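AvrRxo1-ORF1 (Xanthomonas oryzae pv. oryzicola, PDB 4Z8T) is a type III effector with a polynucleotide kinase domain related to zeta toxins, which probably acts as a kinase and is bound by its partner AvrRxo1-ORF2. Local coordinates at residues K4-I9 and A124-E129; K38-L43 and S109-S114; D186-N191 and F243-D248; E250-A255 and A267-K272. All blocks are in the same frame, centred on the assembly; numbering follows the deposited sequence.

Interaction 1: K4-I9 and A124-E129; sequences KGTDEI and AQVHSE
Direct hydrogen bonds tie the start of the N-terminal helix to helix 123-141 at three points. The amide N of Thr6 points at Gln125 O, 2.9 Å away, in the plane of that carbonyl and almost straight (165°). In return, the extended side chain of Gln125 carries NE2 to within 2.7 Å of Lys4 O, so this residue grips the incoming chain with both its backbone and its amide. The third bond runs from Thr6 OG1 to Glu129 OE1 at 2.6 Å and meets the carboxylate from above its plane. The other oxygen of Glu129 is held in a salt bridge by Arg36.

Water supplements these bonds. One molecule donates to Thr6 OG1 (2.8 Å) and accepts from the backbone N of Glu129. A second water links Asp7 OD1 with Ser128 OG.

Apolar packing is slight: Thr6 CG2 crosses Val126 CG1 obliquely at 3.8 Å, with Phe121 against both residues. Separately, Asp7 OD2 makes a van der Waals contact with Ser128 CB at 3.6 Å.

Gly5 occupies the N-cap position, and its CA makes a CH...O contact with Gln125 O. The whole is typical of a helix N-terminus docked at a helix kink: the N atoms of Ser128 and Glu129 lack bonds to the preceding turn, and Gln125 O accepts from Thr6 N instead.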
loop_
_atom_site.group_PDB
_atom_site.type_symbol
_atom_site.label_atom_id
_atom_site.label_comp_id
_atom_site.label_asym_id
_atom_site.label_seq_id
_atom_site.Cartn_x
_atom_site.Cartn_y
_atom_site.Cartn_z
ATOM N N LYS A 4 8.692 -25.791 30.565
ATOM C CA LYS A 4 9.900 -26.585 30.341
ATOM C C LYS A 4 9.784 -27.334 29.013
ATOM O O LYS A 4 8.779 -27.993 28.766
ATOM C CB LYS A 4 10.079 -27.583 31.484
ATOM C CG LYS A 4 11.502 -27.734 31.989
ATOM C CD LYS A 4 11.498 -28.293 33.406
ATOM C CE LYS A 4 12.673 -27.763 34.227
ATOM N NZ LYS A 4 13.974 -28.386 33.843
ATOM N N GLY A 5 10.802 -27.226 28.161
ATOM C CA GLY A 5 10.801 -27.937 26.890
ATOM C C GLY A 5 11.133 -29.406 27.075
ATOM O O GLY A 5 11.781 -29.782 28.050
ATOM N N THR A 6 10.707 -30.245 26.135
ATOM C CA THR A 6 10.938 -31.677 26.267
ATOM C C THR A 6 12.405 -32.016 26.115
ATOM O O THR A 6 12.851 -33.060 26.590
ATOM C CB THR A 6 10.108 -32.498 25.294
ATOM O OG1 THR A 6 10.304 -32.007 23.960
ATOM C CG2 THR A 6 8.627 -32.413 25.668
ATOM N N ASP A 7 13.163 -31.140 25.461
ATOM C CA ASP A 7 14.594 -31.376 25.351
ATOM C C ASP A 7 15.247 -31.254 26.723
ATOM O O ASP A 7 16.206 -31.965 27.029
ATOM C CB ASP A 7 15.247 -30.444 24.323
ATOM C CG ASP A 7 14.957 -28.976 24.577
ATOM O OD1 ASP A 7 14.014 -28.652 25.328
ATOM O OD2 ASP A 7 15.677 -28.133 23.995
ATOM N N GLU A 8 14.704 -30.373 27.556
ATOM C CA GLU A 8 15.196 -30.215 28.924
ATOM C C GLU A 8 14.687 -31.323 29.852
ATOM O O GLU A 8 15.429 -31.818 30.701
ATOM C CB GLU A 8 14.823 -28.833 29.471
ATOM C CG GLU A 8 15.599 -27.689 28.821
ATOM C CD GLU A 8 14.701 -26.572 28.306
ATOM O OE1 GLU A 8 13.959 -25.972 29.115
ATOM O OE2 GLU A 8 14.740 -26.294 27.085
ATOM N N ILE A 9 13.426 -31.711 29.682
ATOM C CA ILE A 9 12.814 -32.763 30.497
ATOM C C ILE A 9 13.444 -34.135 30.235
ATOM O O ILE A 9 13.718 -34.899 31.170
ATOM C CB ILE A 9 11.286 -32.843 30.239
ATOM C CG1 ILE A 9 10.595 -31.560 30.708
ATOM C CG2 ILE A 9 10.670 -34.076 30.903
ATOM C CD1 ILE A 9 9.136 -31.445 30.294
ATOM N N ALA A 124 4.918 -25.580 21.632
ATOM C CA ALA A 124 6.176 -24.910 21.922
ATOM C C ALA A 124 7.086 -25.788 22.776
ATOM O O ALA A 124 8.305 -25.796 22.601
ATOM C CB ALA A 124 5.930 -23.569 22.593
ATOM N N GLN A 125 6.489 -26.538 23.697
ATOM C CA GLN A 125 7.256 -27.442 24.538
ATOM C C GLN A 125 7.956 -28.555 23.761
ATOM O O GLN A 125 9.042 -28.997 24.166
ATOM C CB GLN A 125 6.361 -28.057 25.612
ATOM C CG GLN A 125 6.213 -27.198 26.844
ATOM C CD GLN A 125 5.423 -27.909 27.903
ATOM O OE1 GLN A 125 4.250 -28.217 27.705
ATOM N NE2 GLN A 125 6.071 -28.212 29.028
ATOM N N VAL A 126 7.355 -29.005 22.658
ATOM C CA VAL A 126 7.968 -30.080 21.875
ATOM C C VAL A 126 8.736 -29.599 20.638
ATOM O O VAL A 126 9.295 -30.416 19.909
ATOM C CB VAL A 126 6.955 -31.187 21.452
ATOM C CG1 VAL A 126 6.368 -31.902 22.684
ATOM C CG2 VAL A 126 5.827 -30.609 20.584
ATOM N N HIS A 127 8.773 -28.291 20.392
ATOM C CA HIS A 127 9.310 -27.823 19.109
ATOM C C HIS A 127 10.786 -28.150 18.870
ATOM O O HIS A 127 11.155 -28.626 17.781
ATOM C CB HIS A 127 9.077 -26.327 18.891
ATOM C CG HIS A 127 9.659 -25.830 17.606
ATOM N ND1 HIS A 127 9.114 -26.130 16.376
ATOM C CD2 HIS A 127 10.763 -25.087 17.356
ATOM C CE1 HIS A 127 9.849 -25.584 15.424
ATOM N NE2 HIS A 127 10.853 -24.944 15.993
ATOM N N SER A 128 11.630 -27.885 19.862
ATOM C CA SER A 128 13.055 -28.176 19.712
ATOM C C SER A 128 13.276 -29.649 19.416
ATOM O O SER A 128 14.019 -30.009 18.505
ATOM C CB SER A 128 13.827 -27.776 20.969
ATOM O OG SER A 128 13.863 -26.369 21.096
ATOM N N GLU A 129 12.630 -30.502 20.196
ATOM C CA GLU A 129 12.728 -31.935 19.961
ATOM C C GLU A 129 12.234 -32.333 18.563
ATOM O O GLU A 129 12.836 -33.178 17.895
ATOM C CB GLU A 129 11.951 -32.689 21.044
ATOM C CG GLU A 129 12.150 -34.189 21.018
ATOM C CD GLU A 129 11.335 -34.879 22.091
ATOM O OE1 GLU A 129 10.355 -34.266 22.584
ATOM O OE2 GLU A 129 11.663 -36.033 22.432
HETATM O O HOH W 1 11.541 -29.738 22.761
HETATM O O HOH W 2 13.068 -26.106 24.220
#

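Interaction 2: K38-L43 and S109-S114; sequences KLHEKL and SSLAKS
Near-antiparallel helix packing brings the long helix 34-60 alongside the short helix 108-113; the local axes run at 155° to each other and approach to 11.3 Å. Leu111 meets three residues of helix 34-60. Its CD2 branch passes obliquely between two leucines one helical turn apart, touching Leu43 CD1 at 3.8 Å and Leu39 CD2 at 4.0 Å. The same methyl comes to the edge of the His40 imidazole, near the ring plane, 4.5 Å from His40 CD2.

One turn earlier along helix 34-60 than Leu43, Leu39 has CG anti to its backbone N. In Leu43 CG lies beside the N, and both its methyls lie on Ser110 CB, CD2 at 3.6 Å and CD1 at 3.8 Å.

Beyond the leucines, helix 108-113 ends at Ser114, whose positive phi (56°) takes the chain out of the helix. Ser114 OG turns back and donates to Leu111 O at 2.8 Å from above the carbonyl plane. Arg36, on helix 34-60, also bonds both Leu111 O and Ser114 OG.

Between the two segments, then, attraction comes from methyl packing, while polar groups are satisfied around it: His40 NE2 by Glu129 and Lys42 NZ by Glu115. The Glu115 carboxylate would probably ease repulsion between Lys42 NZ and Lys113 NZ, 6.2 Å apart.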
loop_
_atom_site.group_PDB
_atom_site.type_symbol
_atom_site.label_atom_id
_atom_site.label_comp_id
_atom_site.label_asym_id
_atom_site.label_seq_id
_atom_site.Cartn_x
_atom_site.Cartn_y
_atom_site.Cartn_z
ATOM N N LYS A 38 13.783 -44.371 22.636
ATOM C CA LYS A 38 12.938 -45.362 21.976
ATOM C C LYS A 38 11.806 -44.708 21.182
ATOM O O LYS A 38 11.484 -45.155 20.080
ATOM C CB LYS A 38 12.358 -46.342 22.997
ATOM C CG LYS A 38 13.368 -47.305 23.609
ATOM C CD LYS A 38 12.657 -48.262 24.569
ATOM C CE LYS A 38 13.621 -48.950 25.540
ATOM N NZ LYS A 38 14.464 -49.990 24.891
ATOM N N LEU A 39 11.200 -43.673 21.754
ATOM C CA LEU A 39 10.132 -42.940 21.068
ATOM C C LEU A 39 10.670 -42.305 19.794
ATOM O O LEU A 39 10.018 -42.347 18.738
ATOM C CB LEU A 39 9.541 -41.863 21.985
ATOM C CG LEU A 39 8.434 -40.992 21.379
ATOM C CD1 LEU A 39 7.290 -41.852 20.859
ATOM C CD2 LEU A 39 7.930 -39.976 22.404
ATOM N N HIS A 40 11.858 -41.721 19.893
ATOM C CA HIS A 40 12.504 -41.123 18.720
ATOM C C HIS A 40 12.676 -42.149 17.619
ATOM O O HIS A 40 12.386 -41.875 16.453
ATOM C CB HIS A 40 13.872 -40.548 19.082
ATOM C CG HIS A 40 13.809 -39.356 19.977
ATOM N ND1 HIS A 40 14.914 -38.846 20.621
ATOM C CD2 HIS A 40 12.763 -38.571 20.344
ATOM C CE1 HIS A 40 14.559 -37.796 21.341
ATOM N NE2 HIS A 40 13.257 -37.613 21.193
ATOM N N GLU A 41 13.175 -43.327 17.984
ATOM C CA GLU A 41 13.435 -44.369 17.002
ATOM C C GLU A 41 12.143 -44.805 16.326
ATOM O O GLU A 41 12.102 -45.033 15.113
ATOM C CB GLU A 41 14.152 -45.558 17.664
ATOM C CG GLU A 41 15.551 -45.204 18.156
ATOM C CD GLU A 41 16.098 -46.169 19.208
ATOM O OE1 GLU A 41 15.414 -47.158 19.555
ATOM O OE2 GLU A 41 17.222 -45.924 19.694
ATOM N N LYS A 42 11.080 -44.903 17.113
ATOM C CA LYS A 42 9.788 -45.309 16.592
ATOM C C LYS A 42 9.257 -44.270 15.609
ATOM O O LYS A 42 8.800 -44.616 14.524
ATOM C CB LYS A 42 8.778 -45.491 17.721
ATOM C CG LYS A 42 7.442 -46.004 17.219
ATOM C CD LYS A 42 6.383 -46.079 18.309
ATOM C CE LYS A 42 5.808 -44.709 18.625
ATOM N NZ LYS A 42 4.528 -44.812 19.396
ATOM N N LEU A 43 9.315 -43.003 15.993
ATOM C CA LEU A 43 8.791 -41.953 15.125
ATOM C C LEU A 43 9.597 -41.820 13.836
ATOM O O LEU A 43 9.019 -41.570 12.768
ATOM C CB LEU A 43 8.718 -40.621 15.866
ATOM C CG LEU A 43 7.809 -40.655 17.098
ATOM C CD1 LEU A 43 7.744 -39.275 17.722
ATOM C CD2 LEU A 43 6.426 -41.128 16.742
ATOM N N SER A 109 2.558 -33.837 17.334
ATOM C CA SER A 109 1.439 -34.477 18.004
ATOM C C SER A 109 1.920 -35.697 18.793
ATOM O O SER A 109 1.564 -35.868 19.965
ATOM C CB SER A 109 0.371 -34.893 16.994
ATOM O OG SER A 109 -0.705 -35.542 17.647
ATOM N N SER A 110 2.747 -36.524 18.158
ATOM C CA SER A 110 3.260 -37.720 18.816
ATOM C C SER A 110 4.113 -37.359 20.024
ATOM O O SER A 110 4.017 -37.999 21.074
ATOM C CB SER A 110 4.058 -38.593 17.846
ATOM O OG SER A 110 3.203 -39.233 16.913
ATOM N N LEU A 111 4.967 -36.356 19.878
ATOM C CA LEU A 111 5.828 -35.969 20.998
ATOM C C LEU A 111 4.995 -35.364 22.117
ATOM O O LEU A 111 5.297 -35.547 23.303
ATOM C CB LEU A 111 6.884 -34.970 20.542
ATOM C CG LEU A 111 7.910 -35.548 19.566
ATOM C CD1 LEU A 111 8.829 -34.443 19.073
ATOM C CD2 LEU A 111 8.725 -36.658 20.240
ATOM N N ALA A 112 3.938 -34.649 21.740
ATOM C CA ALA A 112 3.084 -33.991 22.724
ATOM C C ALA A 112 2.245 -34.980 23.516
ATOM O O ALA A 112 1.947 -34.736 24.689
ATOM C CB ALA A 112 2.187 -32.947 22.054
ATOM N N LYS A 113 1.860 -36.085 22.886
ATOM C CA LYS A 113 1.095 -37.116 23.587
ATOM C C LYS A 113 2.014 -38.077 24.349
ATOM O O LYS A 113 1.623 -38.605 25.393
ATOM C CB LYS A 113 0.118 -37.857 22.648
ATOM C CG LYS A 113 0.754 -38.692 21.564
ATOM C CD LYS A 113 -0.287 -39.412 20.669
ATOM C CE LYS A 113 0.327 -40.606 19.920
ATOM N NZ LYS A 113 -0.633 -41.399 19.106
ATOM N N SER A 114 3.228 -38.296 23.835
ATOM C CA SER A 114 4.226 -39.129 24.527
ATOM C C SER A 114 3.717 -40.546 24.833
ATOM O O SER A 114 4.048 -41.125 25.883
ATOM C CB SER A 114 4.698 -38.438 25.812
ATOM O OG SER A 114 5.388 -37.230 25.525
#

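Interaction 3: D186-N191 and F243-D248; sequences DAPLEN and FGTAED
The Asn191 amide meets Thr245 tip to tip, bringing ND2 to 3.8 Å from Thr245 CG2, while Pro188 crosses the threonine obliquely and sets CD 3.8 Å from Thr245 CB. Asn191 ND2 further donates to a water, 2.9 Å off. The carbonyl of Asp186 is met in its plane, where Thr245 OG1 donates to a lone pair of Asp186 O at 2.8 Å. The Phe243 ring leads away from this contact, and its side chain packs on Ile81 and Lys85 of helix 78-85.

Backbone pairing continues that of the parallel strands 179-185 and 238-245: Asp186 N donates to Phe243 O at 2.9 Å, nearly along the C=O axis (167°). One step further, where the chains begin to part, a water bridges them, accepting from Thr245 N at 2.8 Å and donating to Asp186 OD2 at 2.7 Å.

Ala187 lies near the probable P-loop, and the side chain of Pro188 is about 4 Å from a bound sulfate, which may come from the crystallisation liquor. Since Thr245 OG1 spends its proton on Asp186 O, it can accept from Lys251 NZ; salt bridges from Arg224 and Arg221 to the buried Asp186 carboxylate should keep it ionised.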
loop_
_atom_site.group_PDB
_atom_site.type_symbol
_atom_site.label_atom_id
_atom_site.label_comp_id
_atom_site.label_asym_id
_atom_site.label_seq_id
_atom_site.Cartn_x
_atom_site.Cartn_y
_atom_site.Cartn_z
ATOM N N ASP A 186 1.585 -17.785 -1.907
ATOM C CA ASP A 186 1.409 -16.540 -1.161
ATOM C C ASP A 186 -0.055 -16.250 -0.876
ATOM O O ASP A 186 -0.922 -16.517 -1.714
ATOM C CB ASP A 186 1.951 -15.357 -1.959
ATOM C CG ASP A 186 1.907 -14.074 -1.173
ATOM O OD1 ASP A 186 2.887 -13.814 -0.436
ATOM O OD2 ASP A 186 0.898 -13.330 -1.252
ATOM N N ALA A 187 -0.312 -15.697 0.307
ATOM C CA ALA A 187 -1.606 -15.107 0.623
ATOM C C ALA A 187 -1.366 -13.842 1.427
ATOM O O ALA A 187 -0.329 -13.701 2.075
ATOM C CB ALA A 187 -2.453 -16.086 1.423
ATOM N N PRO A 188 -2.327 -12.915 1.401
ATOM C CA PRO A 188 -2.212 -11.719 2.236
ATOM C C PRO A 188 -2.061 -12.114 3.697
ATOM O O PRO A 188 -2.559 -13.173 4.097
ATOM C CB PRO A 188 -3.559 -11.014 2.023
ATOM C CG PRO A 188 -4.020 -11.474 0.686
ATOM C CD PRO A 188 -3.504 -12.879 0.514
ATOM N N LEU A 189 -1.381 -11.278 4.472
ATOM C CA LEU A 189 -1.128 -11.586 5.873
ATOM C C LEU A 189 -2.411 -11.878 6.627
ATOM O O LEU A 189 -2.461 -12.809 7.419
ATOM C CB LEU A 189 -0.373 -10.442 6.537
ATOM C CG LEU A 189 -0.103 -10.541 8.041
ATOM C CD1 LEU A 189 0.597 -11.837 8.411
ATOM C CD2 LEU A 189 0.755 -9.352 8.464
ATOM N N GLU A 190 -3.440 -11.075 6.387
ATOM C CA GLU A 190 -4.706 -11.303 7.068
ATOM C C GLU A 190 -5.285 -12.685 6.766
ATOM O O GLU A 190 -5.938 -13.304 7.626
ATOM C CB GLU A 190 -5.699 -10.198 6.695
ATOM C CG GLU A 190 -6.680 -9.864 7.778
ATOM C CD GLU A 190 -7.349 -8.521 7.544
ATOM O OE1 GLU A 190 -7.578 -8.168 6.366
ATOM O OE2 GLU A 190 -7.626 -7.813 8.540
ATOM N N ASN A 191 -5.049 -13.189 5.555
ATOM C CA ASN A 191 -5.549 -14.518 5.214
ATOM C C ASN A 191 -4.851 -15.572 6.049
ATOM O O ASN A 191 -5.457 -16.548 6.463
ATOM C CB ASN A 191 -5.357 -14.838 3.724
ATOM C CG ASN A 191 -6.410 -14.192 2.852
ATOM O OD1 ASN A 191 -7.026 -13.191 3.243
ATOM N ND2 ASN A 191 -6.640 -14.769 1.669
ATOM N N PHE A 243 2.215 -18.964 -6.835
ATOM C CA PHE A 243 0.760 -18.794 -6.842
ATOM C C PHE A 243 0.420 -17.754 -5.815
ATOM O O PHE A 243 0.942 -17.799 -4.713
ATOM C CB PHE A 243 0.053 -20.107 -6.476
ATOM C CG PHE A 243 0.236 -21.194 -7.494
ATOM C CD1 PHE A 243 -0.601 -21.287 -8.594
ATOM C CD2 PHE A 243 1.276 -22.107 -7.370
ATOM C CE1 PHE A 243 -0.414 -22.299 -9.548
ATOM C CE2 PHE A 243 1.459 -23.116 -8.316
ATOM C CZ PHE A 243 0.628 -23.207 -9.394
ATOM N N GLY A 244 -0.445 -16.815 -6.185
ATOM C CA GLY A 244 -0.867 -15.765 -5.280
ATOM C C GLY A 244 -2.367 -15.828 -5.131
ATOM O O GLY A 244 -3.021 -16.639 -5.789
ATOM N N THR A 245 -2.904 -14.980 -4.266
ATOM C CA THR A 245 -4.321 -15.060 -3.921
ATOM C C THR A 245 -5.069 -13.855 -4.470
ATOM O O THR A 245 -4.740 -12.710 -4.161
ATOM C CB THR A 245 -4.496 -15.154 -2.398
ATOM O OG1 THR A 245 -3.750 -16.276 -1.901
ATOM C CG2 THR A 245 -5.996 -15.332 -2.040
ATOM N N ALA A 246 -6.073 -14.121 -5.305
ATOM C CA ALA A 246 -6.940 -13.077 -5.837
ATOM C C ALA A 246 -7.876 -12.559 -4.756
ATOM O O ALA A 246 -7.943 -13.106 -3.662
ATOM C CB ALA A 246 -7.734 -13.609 -7.006
ATOM N N GLU A 247 -8.604 -11.502 -5.083
ATOM C CA GLU A 247 -9.490 -10.853 -4.130
ATOM C C GLU A 247 -10.539 -11.813 -3.578
ATOM O O GLU A 247 -10.907 -11.731 -2.402
ATOM C CB GLU A 247 -10.160 -9.647 -4.793
ATOM C CG GLU A 247 -9.184 -8.590 -5.319
ATOM C CD GLU A 247 -8.561 -8.929 -6.675
ATOM O OE1 GLU A 247 -8.182 -10.104 -6.906
ATOM O OE2 GLU A 247 -8.438 -7.999 -7.511
ATOM N N ASP A 248 -10.993 -12.743 -4.412
ATOM C CA ASP A 248 -12.021 -13.685 -3.985
ATOM C C ASP A 248 -11.458 -14.907 -3.272
ATOM O O ASP A 248 -12.194 -15.840 -2.938
ATOM C CB ASP A 248 -12.923 -14.094 -5.160
ATOM C CG ASP A 248 -12.199 -14.914 -6.211
ATOM O OD1 ASP A 248 -10.965 -15.081 -6.116
ATOM O OD2 ASP A 248 -12.877 -15.387 -7.152
HETATM O O HOH W 3 -1.475 -13.299 -2.540
HETATM O O HOH W 4 -8.431 -13.513 -0.245
#

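Interaction 4: E250-A255 and A267-K272; sequences EKVMVA and AELYEK
Ala255 lays its CB over one face of the Tyr270 ring, 4.1 Å from the ring centroid and 26° off the normal, a CH-pi contact in which CE1 of Tyr270 is the nearest ring atom to that methyl (3.8 Å). Next to it, Val254 works at the base of the tyrosine. Its CG1, anti to the backbone N, presses on the helix backbone at Tyr270 N (3.5 Å) and on Tyr270 CB (3.7 Å). The other branch, CG2, turns to Leu269, whose CD1 it meets at 3.8 Å. Leu269 crosses both Val252 and Val254 at about a right angle, and the same CD1 reaches Val252 CG2 at 3.6 Å.

Here the short helix 267-272 lies across strand 251-258, near the edge of the mixed sheet, with local axes 7.4 Å apart at 67°. Consecutive residues Val254 and Ala255 both turn their CB atoms to the helix, because the strand is irregular there: psi of Val254 is -46°, and both residues bond the backbone of Leu242 on the adjacent strand, as in a classic beta bulge. Asn266, just ahead of the helix, accepts from Leu269 N through OD1 and also shares a backbone bond with Val254, tying helix and strand together at their junction.

Lys251 points the other way, and its NZ bonds Thr76 O within the probable P-loop. The Tyr270 side chain also touches Met225 and Ile228 of helix 224-233, and its hydroxyl is hydrogen-bonded to His13 of the AvrRxo1-ORF2 chain. Glu271, on the side of the helix turned from the strand, accepts from Val280 N of the second copy of this protein.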
loop_
_atom_site.group_PDB
_atom_site.type_symbol
_atom_site.label_atom_id
_atom_site.label_comp_id
_atom_site.label_asym_id
_atom_site.label_seq_id
_atom_site.Cartn_x
_atom_site.Cartn_y
_atom_site.Cartn_z
ATOM N N GLU A 250 -9.265 -17.093 -4.403
ATOM C CA GLU A 250 -8.752 -18.203 -5.203
ATOM C C GLU A 250 -7.296 -17.995 -5.602
ATOM O O GLU A 250 -6.861 -16.867 -5.822
ATOM C CB GLU A 250 -9.611 -18.532 -6.421
ATOM C CG GLU A 250 -9.224 -19.889 -7.076
ATOM C CD GLU A 250 -9.080 -21.073 -6.086
ATOM O OE1 GLU A 250 -7.971 -21.308 -5.540
ATOM O OE2 GLU A 250 -10.079 -21.796 -5.872
ATOM N N LYS A 251 -6.563 -19.098 -5.674
ATOM C CA LYS A 251 -5.154 -19.063 -6.050
ATOM C C LYS A 251 -5.012 -18.959 -7.555
ATOM O O LYS A 251 -5.715 -19.644 -8.312
ATOM C CB LYS A 251 -4.454 -20.323 -5.550
ATOM C CG LYS A 251 -4.287 -20.367 -4.031
ATOM C CD LYS A 251 -3.363 -19.247 -3.574
ATOM C CE LYS A 251 -2.927 -19.439 -2.139
ATOM N NZ LYS A 251 -4.022 -19.101 -1.166
ATOM N N VAL A 252 -4.076 -18.123 -7.998
ATOM C CA VAL A 252 -3.830 -17.960 -9.422
ATOM C C VAL A 252 -2.330 -17.965 -9.646
ATOM O O VAL A 252 -1.568 -17.587 -8.754
ATOM C CB VAL A 252 -4.429 -16.651 -9.965
ATOM C CG1 VAL A 252 -5.950 -16.663 -9.850
ATOM C CG2 VAL A 252 -3.882 -15.483 -9.191
HETATM N N MSE A 253 -1.919 -18.395 -10.829
HETATM C CA MSE A 253 -0.505 -18.378 -11.188
HETATM C C MSE A 253 -0.056 -16.945 -11.387
HETATM O O MSE A 253 -0.733 -16.147 -12.056
HETATM C CB MSE A 253 -0.283 -19.150 -12.481
HETATM C CG MSE A 253 1.132 -19.117 -12.940
HETATM SE SE MSE A 253 2.100 -20.558 -12.090
HETATM C CE MSE A 253 1.166 -22.137 -12.847
ATOM N N VAL A 254 1.100 -16.612 -10.822
ATOM C CA VAL A 254 1.573 -15.235 -10.857
ATOM C C VAL A 254 2.868 -15.111 -11.663
ATOM O O VAL A 254 3.008 -14.206 -12.480
ATOM C CB VAL A 254 1.773 -14.702 -9.433
ATOM C CG1 VAL A 254 2.473 -13.327 -9.463
ATOM C CG2 VAL A 254 0.425 -14.565 -8.745
ATOM N N ALA A 255 3.814 -16.011 -11.419
ATOM C CA ALA A 255 5.064 -16.022 -12.193
ATOM C C ALA A 255 5.576 -17.450 -12.234
ATOM O O ALA A 255 5.221 -18.262 -11.386
ATOM C CB ALA A 255 6.116 -15.087 -11.566
ATOM N N ALA A 267 1.060 -9.713 -13.631
ATOM C CA ALA A 267 1.996 -8.650 -13.285
ATOM C C ALA A 267 1.569 -7.816 -12.090
ATOM O O ALA A 267 2.409 -7.407 -11.297
ATOM C CB ALA A 267 2.240 -7.756 -14.490
ATOM N N GLU A 268 0.270 -7.567 -11.955
ATOM C CA GLU A 268 -0.234 -6.804 -10.818
ATOM C C GLU A 268 0.064 -7.510 -9.513
ATOM O O GLU A 268 0.585 -6.921 -8.569
ATOM C CB GLU A 268 -1.752 -6.637 -10.933
ATOM C CG GLU A 268 -2.377 -5.883 -9.775
ATOM C CD GLU A 268 -3.837 -5.551 -10.008
ATOM O OE1 GLU A 268 -4.483 -6.223 -10.843
ATOM O OE2 GLU A 268 -4.330 -4.601 -9.360
ATOM N N LEU A 269 -0.296 -8.786 -9.447
ATOM C CA LEU A 269 -0.003 -9.547 -8.252
ATOM C C LEU A 269 1.499 -9.694 -8.019
ATOM O O LEU A 269 1.935 -9.692 -6.876
ATOM C CB LEU A 269 -0.685 -10.920 -8.272
ATOM C CG LEU A 269 -2.108 -10.989 -7.733
ATOM C CD1 LEU A 269 -2.622 -12.419 -7.887
ATOM C CD2 LEU A 269 -2.139 -10.544 -6.272
ATOM N N TYR A 270 2.283 -9.829 -9.087
ATOM C CA TYR A 270 3.728 -10.017 -8.930
ATOM C C TYR A 270 4.352 -8.812 -8.245
ATOM O O TYR A 270 5.189 -8.955 -7.349
ATOM C CB TYR A 270 4.372 -10.243 -10.298
ATOM C CG TYR A 270 5.793 -10.769 -10.280
ATOM C CD1 TYR A 270 6.179 -11.793 -9.430
ATOM C CD2 TYR A 270 6.741 -10.265 -11.156
ATOM C CE1 TYR A 270 7.489 -12.297 -9.441
ATOM C CE2 TYR A 270 8.056 -10.763 -11.170
ATOM C CZ TYR A 270 8.424 -11.765 -10.312
ATOM O OH TYR A 270 9.714 -12.248 -10.344
ATOM N N GLU A 271 3.936 -7.622 -8.665
ATOM C CA GLU A 271 4.386 -6.393 -8.015
ATOM C C GLU A 271 4.001 -6.402 -6.529
ATOM O O GLU A 271 4.800 -6.043 -5.662
ATOM C CB GLU A 271 3.818 -5.160 -8.742
ATOM C CG GLU A 271 4.314 -3.827 -8.171
ATOM C CD GLU A 271 3.831 -2.621 -8.959
ATOM O OE1 GLU A 271 3.053 -2.802 -9.921
ATOM O OE2 GLU A 271 4.221 -1.477 -8.606
ATOM N N LYS A 272 2.799 -6.825 -6.251
ATOM C CA LYS A 272 2.370 -6.836 -4.892
ATOM C C LYS A 272 3.036 -7.848 -3.949
ATOM O O LYS A 272 3.409 -7.539 -2.861
ATOM C CB LYS A 272 0.836 -6.935 -4.866
ATOM C CG LYS A 272 0.209 -6.912 -3.556
ATOM C CD LYS A 272 -1.253 -7.321 -3.624
ATOM C CE LYS A 272 -2.123 -6.145 -4.001
ATOM N NZ LYS A 272 -1.556 -4.862 -3.494
#

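In the fold
The four contacts form two pairs on opposite sides of the chain's centre. Interaction 2 is nested within the loop closed by interaction 1; their centres are 12 Å apart, and they are joined through Glu129 and His40 and by Leu111 packed on Val126. Interactions 3 and 4, with centres 9 Å apart, share neighbouring strands of the sheet through a probable hydrogen bond of 2.9 Å between Gly244 O and Val252 N, with Thr245 and Lys251 as a second joint. That second pair borders the probable P-loop and a bound sulfate. Between the pairs nothing touches: the nearest atoms of interactions 1 and 3 are about 18 Å apart, and the centres of interactions 2 and 4 about 40 Å.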